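Local coordinates for 50S ribosomal protein L16 arginine hydroxylase (Escherichia coli, PDB 4CCL) that hydroxylates an arginine of ribosomal protein uL16 as a homodimeric, iron- and 2-oxoglutarate-dependent oxygenase of the JmjC type, at residues B[38-43]-B[81-86]; B[288-293]-B[359-364]. All coordinates share one frame; numbering follows the deposited sequence.

Interaction 1. Residues B[38-43]-B[81-86]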
loop_
_atom_site.group_PDB
_atom_site.type_symbol
_atom_site.label_atom_id
_atom_site.label_comp_id
_atom_site.label_asym_id
_atom_site.label_seq_id
_atom_site.Cartn_x
_atom_site.Cartn_y
_atom_site.Cartn_z
ATOM N N ASP B 38 -19.515 31.651 -23.102
ATOM C CA ASP B 38 -18.298 32.398 -23.393
ATOM C C ASP B 38 -17.306 32.319 -22.238
ATOM O O ASP B 38 -16.141 31.958 -22.429
ATOM C CB ASP B 38 -18.627 33.860 -23.707
ATOM C CG ASP B 38 -19.149 34.050 -25.114
ATOM O OD1 ASP B 38 -18.798 33.232 -25.991
ATOM O OD2 ASP B 38 -19.905 35.015 -25.348
ATOM N N GLU B 39 -17.778 32.660 -21.040
ATOM C CA GLU B 39 -16.950 32.607 -19.839
ATOM C C GLU B 39 -16.411 31.197 -19.637
ATOM O O GLU B 39 -15.283 31.008 -19.176
ATOM C CB GLU B 39 -17.753 33.027 -18.603
ATOM C CG GLU B 39 -18.444 34.379 -18.696
ATOM C CD GLU B 39 -19.388 34.623 -17.530
ATOM O OE1 GLU B 39 -18.931 34.565 -16.369
ATOM O OE2 GLU B 39 -20.591 34.858 -17.773
ATOM N N LEU B 40 -17.229 30.211 -19.995
ATOM C CA LEU B 40 -16.851 28.808 -19.890
ATOM C C LEU B 40 -15.767 28.447 -20.900
ATOM O O LEU B 40 -14.853 27.685 -20.589
ATOM C CB LEU B 40 -18.071 27.908 -20.098
ATOM C CG LEU B 40 -17.837 26.406 -19.928
ATOM C CD1 LEU B 40 -17.461 26.089 -18.492
ATOM C CD2 LEU B 40 -19.063 25.615 -20.344
ATOM N N ALA B 41 -15.878 28.989 -22.110
ATOM C CA ALA B 41 -14.885 28.731 -23.149
ATOM C C ALA B 41 -13.535 29.327 -22.752
ATOM O O ALA B 41 -12.494 28.654 -22.810
ATOM C CB ALA B 41 -15.353 29.292 -24.483
ATOM N N GLY B 42 -13.566 30.591 -22.337
ATOM C CA GLY B 42 -12.379 31.260 -21.841
ATOM C C GLY B 42 -11.775 30.508 -20.673
ATOM O O GLY B 42 -10.555 30.397 -20.559
ATOM N N LEU B 43 -12.636 29.979 -19.807
ATOM C CA LEU B 43 -12.177 29.192 -18.670
ATOM C C LEU B 43 -11.527 27.893 -19.141
ATOM O O LEU B 43 -10.620 27.373 -18.495
ATOM C CB LEU B 43 -13.339 28.893 -17.720
ATOM C CG LEU B 43 -13.075 29.106 -16.228
ATOM C CD1 LEU B 43 -12.166 28.022 -15.679
ATOM C CD2 LEU B 43 -12.480 30.486 -15.989
ATOM N N LEU B 81 -18.562 20.656 -24.999
ATOM C CA LEU B 81 -17.414 21.042 -24.191
ATOM C C LEU B 81 -17.687 20.736 -22.723
ATOM O O LEU B 81 -18.667 21.218 -22.154
ATOM C CB LEU B 81 -17.113 22.533 -24.368
ATOM C CG LEU B 81 -16.086 23.138 -23.408
ATOM C CD1 LEU B 81 -14.735 22.445 -23.543
ATOM C CD2 LEU B 81 -15.955 24.638 -23.636
ATOM N N LEU B 82 -16.820 19.930 -22.120
ATOM C CA LEU B 82 -16.944 19.568 -20.712
ATOM C C LEU B 82 -15.809 20.149 -19.877
ATOM O O LEU B 82 -14.637 19.927 -20.169
ATOM C CB LEU B 82 -16.973 18.048 -20.545
ATOM C CG LEU B 82 -18.221 17.298 -21.017
ATOM C CD1 LEU B 82 -18.118 16.903 -22.484
ATOM C CD2 LEU B 82 -18.470 16.079 -20.143
ATOM N N VAL B 83 -16.166 20.886 -18.831
ATOM C CA VAL B 83 -15.179 21.480 -17.938
ATOM C C VAL B 83 -15.372 21.013 -16.497
ATOM O O VAL B 83 -16.443 21.188 -15.914
ATOM C CB VAL B 83 -15.230 23.018 -17.984
ATOM C CG1 VAL B 83 -14.279 23.606 -16.954
ATOM C CG2 VAL B 83 -14.891 23.517 -19.380
ATOM N N GLN B 84 -14.320 20.422 -15.934
ATOM C CA GLN B 84 -14.348 19.884 -14.577
ATOM C C GLN B 84 -14.134 20.961 -13.518
ATOM O O GLN B 84 -13.389 21.915 -13.737
ATOM C CB GLN B 84 -13.260 18.820 -14.416
ATOM C CG GLN B 84 -13.391 17.636 -15.353
ATOM C CD GLN B 84 -14.441 16.645 -14.895
ATOM O OE1 GLN B 84 -14.725 16.532 -13.703
ATOM N NE2 GLN B 84 -15.028 15.924 -15.843
ATOM N N ALA B 85 -14.792 20.789 -12.373
ATOM C CA ALA B 85 -14.554 21.601 -11.176
ATOM C C ALA B 85 -14.581 23.115 -11.401
ATOM O O ALA B 85 -13.654 23.819 -11.001
ATOM C CB ALA B 85 -13.241 21.189 -10.516
ATOM N N VAL B 86 -15.642 23.608 -12.033
ATOM C CA VAL B 86 -15.773 25.037 -12.306
ATOM C C VAL B 86 -15.867 25.832 -11.003
ATOM O O VAL B 86 -15.413 26.977 -10.926
ATOM C CB VAL B 86 -17.003 25.324 -13.199
ATOM C CG1 VAL B 86 -17.212 26.822 -13.389
ATOM C CG2 VAL B 86 -16.846 24.641 -14.543
#
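Leu40 lays its side chain across Val83 and joins helix 37-45 to strand 79-83, a member of the large antiparallel sheet of the JmjC, cupin-type fold. Helix and strand pass at 70°, their local axes 9.4 Å apart, and the side chains that meet across the two segments are aliphatic. The CB of Leu40 is still 5.3 Å from Leu81 CD2 and meets nothing of the strand. Its CG stands anti to the backbone N (chi1 -176°), which carries the branch off the helix and over the sheet; here it comes within 4.2 Å of Val83 CG2. From there CD1 makes the closest approach, 3.7 Å from Val83 CG2, with Val83 CB almost as near. The two side chains run alongside in opposite senses, so the tip of each passes the other instead of meeting it end to end. Outside the two segments, Leu40 also rests on Ile113 and Phe115 of the neighbouring strand 108-116. That strand carries Ser114, inferred to bind substrate, whose side chain lies about 7 Å from that of Leu40. The next residue, Ala41, is met differently: it turns its methyl group away from the strand, and Leu81 CD2 packs instead against its backbone, 4.3 Å from Ala41 CA. Leu81 and Val83 both touch Ala44 of the same helix as well. Where the chain turns after the strand, Val86 completes the apolar cluster, its CG2 lying 4.3 Å from the same Leu40 CD1 that covers Val83.

Interaction 2. Residues B[288-293]-B[359-364]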
loop_
_atom_site.group_PDB
_atom_site.type_symbol
_atom_site.label_atom_id
_atom_site.label_comp_id
_atom_site.label_asym_id
_atom_site.label_seq_id
_atom_site.Cartn_x
_atom_site.Cartn_y
_atom_site.Cartn_z
ATOM N N TYR B 288 1.233 37.049 5.243
ATOM C CA TYR B 288 0.586 37.850 6.278
ATOM C C TYR B 288 1.278 37.689 7.624
ATOM O O TYR B 288 1.730 36.599 7.978
ATOM C CB TYR B 288 -0.878 37.437 6.450
ATOM C CG TYR B 288 -1.854 38.038 5.465
ATOM C CD1 TYR B 288 -1.924 37.582 4.157
ATOM C CD2 TYR B 288 -2.724 39.050 5.853
ATOM C CE1 TYR B 288 -2.825 38.123 3.258
ATOM C CE2 TYR B 288 -3.629 39.595 4.964
ATOM C CZ TYR B 288 -3.675 39.129 3.667
ATOM O OH TYR B 288 -4.574 39.672 2.777
ATOM N N GLN B 289 1.364 38.785 8.367
ATOM C CA GLN B 289 1.682 38.720 9.787
ATOM C C GLN B 289 0.371 38.624 10.564
ATOM O O GLN B 289 -0.619 39.241 10.179
ATOM C CB GLN B 289 2.509 39.931 10.225
ATOM C CG GLN B 289 3.949 39.897 9.736
ATOM C CD GLN B 289 4.689 38.648 10.183
ATOM O OE1 GLN B 289 5.361 37.993 9.388
ATOM N NE2 GLN B 289 4.568 38.314 11.464
ATOM N N PRO B 290 0.352 37.827 11.643
ATOM C CA PRO B 290 -0.865 37.514 12.407
ATOM C C PRO B 290 -1.713 38.733 12.785
ATOM O O PRO B 290 -2.948 38.675 12.718
ATOM C CB PRO B 290 -0.312 36.857 13.671
ATOM C CG PRO B 290 0.948 36.210 13.221
ATOM C CD PRO B 290 1.533 37.130 12.186
ATOM N N ASP B 291 -1.062 39.829 13.157
ATOM C CA ASP B 291 -1.797 40.990 13.644
ATOM C C ASP B 291 -2.432 41.839 12.541
ATOM O O ASP B 291 -3.307 42.649 12.827
ATOM C CB ASP B 291 -0.946 41.851 14.589
ATOM C CG ASP B 291 0.168 42.586 13.873
ATOM O OD1 ASP B 291 0.617 42.103 12.813
ATOM O OD2 ASP B 291 0.598 43.644 14.378
ATOM N N GLU B 292 -2.005 41.676 11.293
ATOM C CA GLU B 292 -2.727 42.351 10.216
ATOM C C GLU B 292 -3.928 41.528 9.762
ATOM O O GLU B 292 -4.826 42.043 9.106
ATOM C CB GLU B 292 -1.822 42.764 9.041
ATOM C CG GLU B 292 -1.083 41.648 8.329
ATOM C CD GLU B 292 0.409 41.914 8.265
ATOM O OE1 GLU B 292 0.932 42.546 9.205
ATOM O OE2 GLU B 292 1.057 41.500 7.280
ATOM N N ILE B 293 -3.944 40.251 10.133
ATOM C CA ILE B 293 -5.128 39.416 9.971
ATOM C C ILE B 293 -6.125 39.729 11.079
ATOM O O ILE B 293 -7.325 39.906 10.825
ATOM C CB ILE B 293 -4.770 37.923 9.978
ATOM C CG1 ILE B 293 -4.119 37.545 8.649
ATOM C CG2 ILE B 293 -6.012 37.073 10.214
ATOM C CD1 ILE B 293 -3.524 36.175 8.632
HETATM N N MSE B 359 -2.052 29.943 13.627
HETATM C CA MSE B 359 -2.607 28.904 12.759
HETATM C C MSE B 359 -3.401 29.498 11.605
HETATM O O MSE B 359 -3.165 29.164 10.445
HETATM C CB MSE B 359 -3.519 27.962 13.542
HETATM C CG MSE B 359 -4.451 27.156 12.647
HETATM SE SE MSE B 359 -5.759 26.111 13.633
HETATM C CE MSE B 359 -4.521 25.078 14.720
ATOM N N LEU B 360 -4.346 30.371 11.944
ATOM C CA LEU B 360 -5.191 31.045 10.966
ATOM C C LEU B 360 -4.325 31.764 9.941
ATOM O O LEU B 360 -4.598 31.730 8.738
ATOM C CB LEU B 360 -6.112 32.040 11.675
ATOM C CG LEU B 360 -7.102 32.838 10.826
ATOM C CD1 LEU B 360 -7.941 31.907 9.968
ATOM C CD2 LEU B 360 -7.990 33.697 11.714
ATOM N N ALA B 361 -3.267 32.401 10.435
ATOM C CA ALA B 361 -2.296 33.065 9.576
ATOM C C ALA B 361 -1.648 32.090 8.601
ATOM O O ALA B 361 -1.460 32.413 7.430
ATOM C CB ALA B 361 -1.233 33.773 10.411
ATOM N N ALA B 362 -1.321 30.896 9.084
ATOM C CA ALA B 362 -0.709 29.878 8.238
ATOM C C ALA B 362 -1.696 29.373 7.190
ATOM O O ALA B 362 -1.308 29.047 6.071
ATOM C CB ALA B 362 -0.190 28.723 9.081
ATOM N N LEU B 363 -2.972 29.310 7.561
ATOM C CA LEU B 363 -4.019 28.862 6.647
ATOM C C LEU B 363 -4.264 29.882 5.538
ATOM O O LEU B 363 -4.428 29.517 4.373
ATOM C CB LEU B 363 -5.319 28.576 7.408
ATOM C CG LEU B 363 -5.327 27.344 8.318
ATOM C CD1 LEU B 363 -6.605 27.290 9.144
ATOM C CD2 LEU B 363 -5.156 26.066 7.505
ATOM N N VAL B 364 -4.287 31.160 5.902
ATOM C CA VAL B 364 -4.462 32.222 4.916
ATOM C C VAL B 364 -3.240 32.336 4.001
ATOM O O VAL B 364 -3.373 32.415 2.780
ATOM C CB VAL B 364 -4.762 33.580 5.584
ATOM C CG1 VAL B 364 -4.804 34.692 4.548
ATOM C CG2 VAL B 364 -6.078 33.513 6.346
#
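Between Tyr288 and Pro290, which both touch helix 354-365, the backbone N-H of Gln289 is held by the carboxylate of Glu292: Gln289 N to Glu292 OE2 measures 2.9 Å and the bond is nearly straight, at 173°. The donor comes from above the carboxylate plane, 82° out of it. The backbone bond from Glu292 N to Gln289 O spans the same turn at the start of helix 290-298. Just before the turn, the Tyr288 ring offers one face to Val364. The CG1 methyl sits 4.0 Å above the ring plane, displaced toward the rim, and Tyr288 CD1 is its nearest ring atom at 4.1 Å. The backbone N of Tyr288 is bonded in turn to Asn365 OD1, so the same helix end receives both the ring and the main chain. Both segments belong to the C-terminal ROXA-like winged-helix region, and the contact packs two of its helices together, away from the annotated iron and substrate sites. The small Ala361 lets the backbones come close: the CA atoms of Pro290 and Ala361 are 5.5 Å apart, with Pro290 CG resting 4.3 Å from Ala361 CB. Ile293, one turn on, reaches across with both branches. Its extended arm (chi2 170°) carries CD1 over Ala361, 3.8 Å from Ala361 CB and close to Val364 CB, while the other branch crosses Leu360, with Ile293 CG2 4.2 Å from Leu360 CD2. Phe371 of strand 369-371 also touches Ile293, and Trp369 lies against Val364.

How the interactions relate
From the N terminus, the chain reaches helix 37-45, runs out through strands 51-57 and 60-65, and returns along strand 79-83, where interaction 1 closes a loop of 37 intervening residues. The later strands of the JmjC sheet, the iron-binding residues and further helices follow before interaction 2 opens at residue 288. Its loop of 65 residues, containing strands 303-305, 311-314, 317-320 and 323-325, closes at helix 354-365; strand 369-371 comes after. The two loops are in series, neither enclosing nor crossing the other. Their centres lie 33 Å apart, so each contact joins elements of a different part of the subunit: helix to sheet in the JmjC part, helix to helix in the winged-helix part.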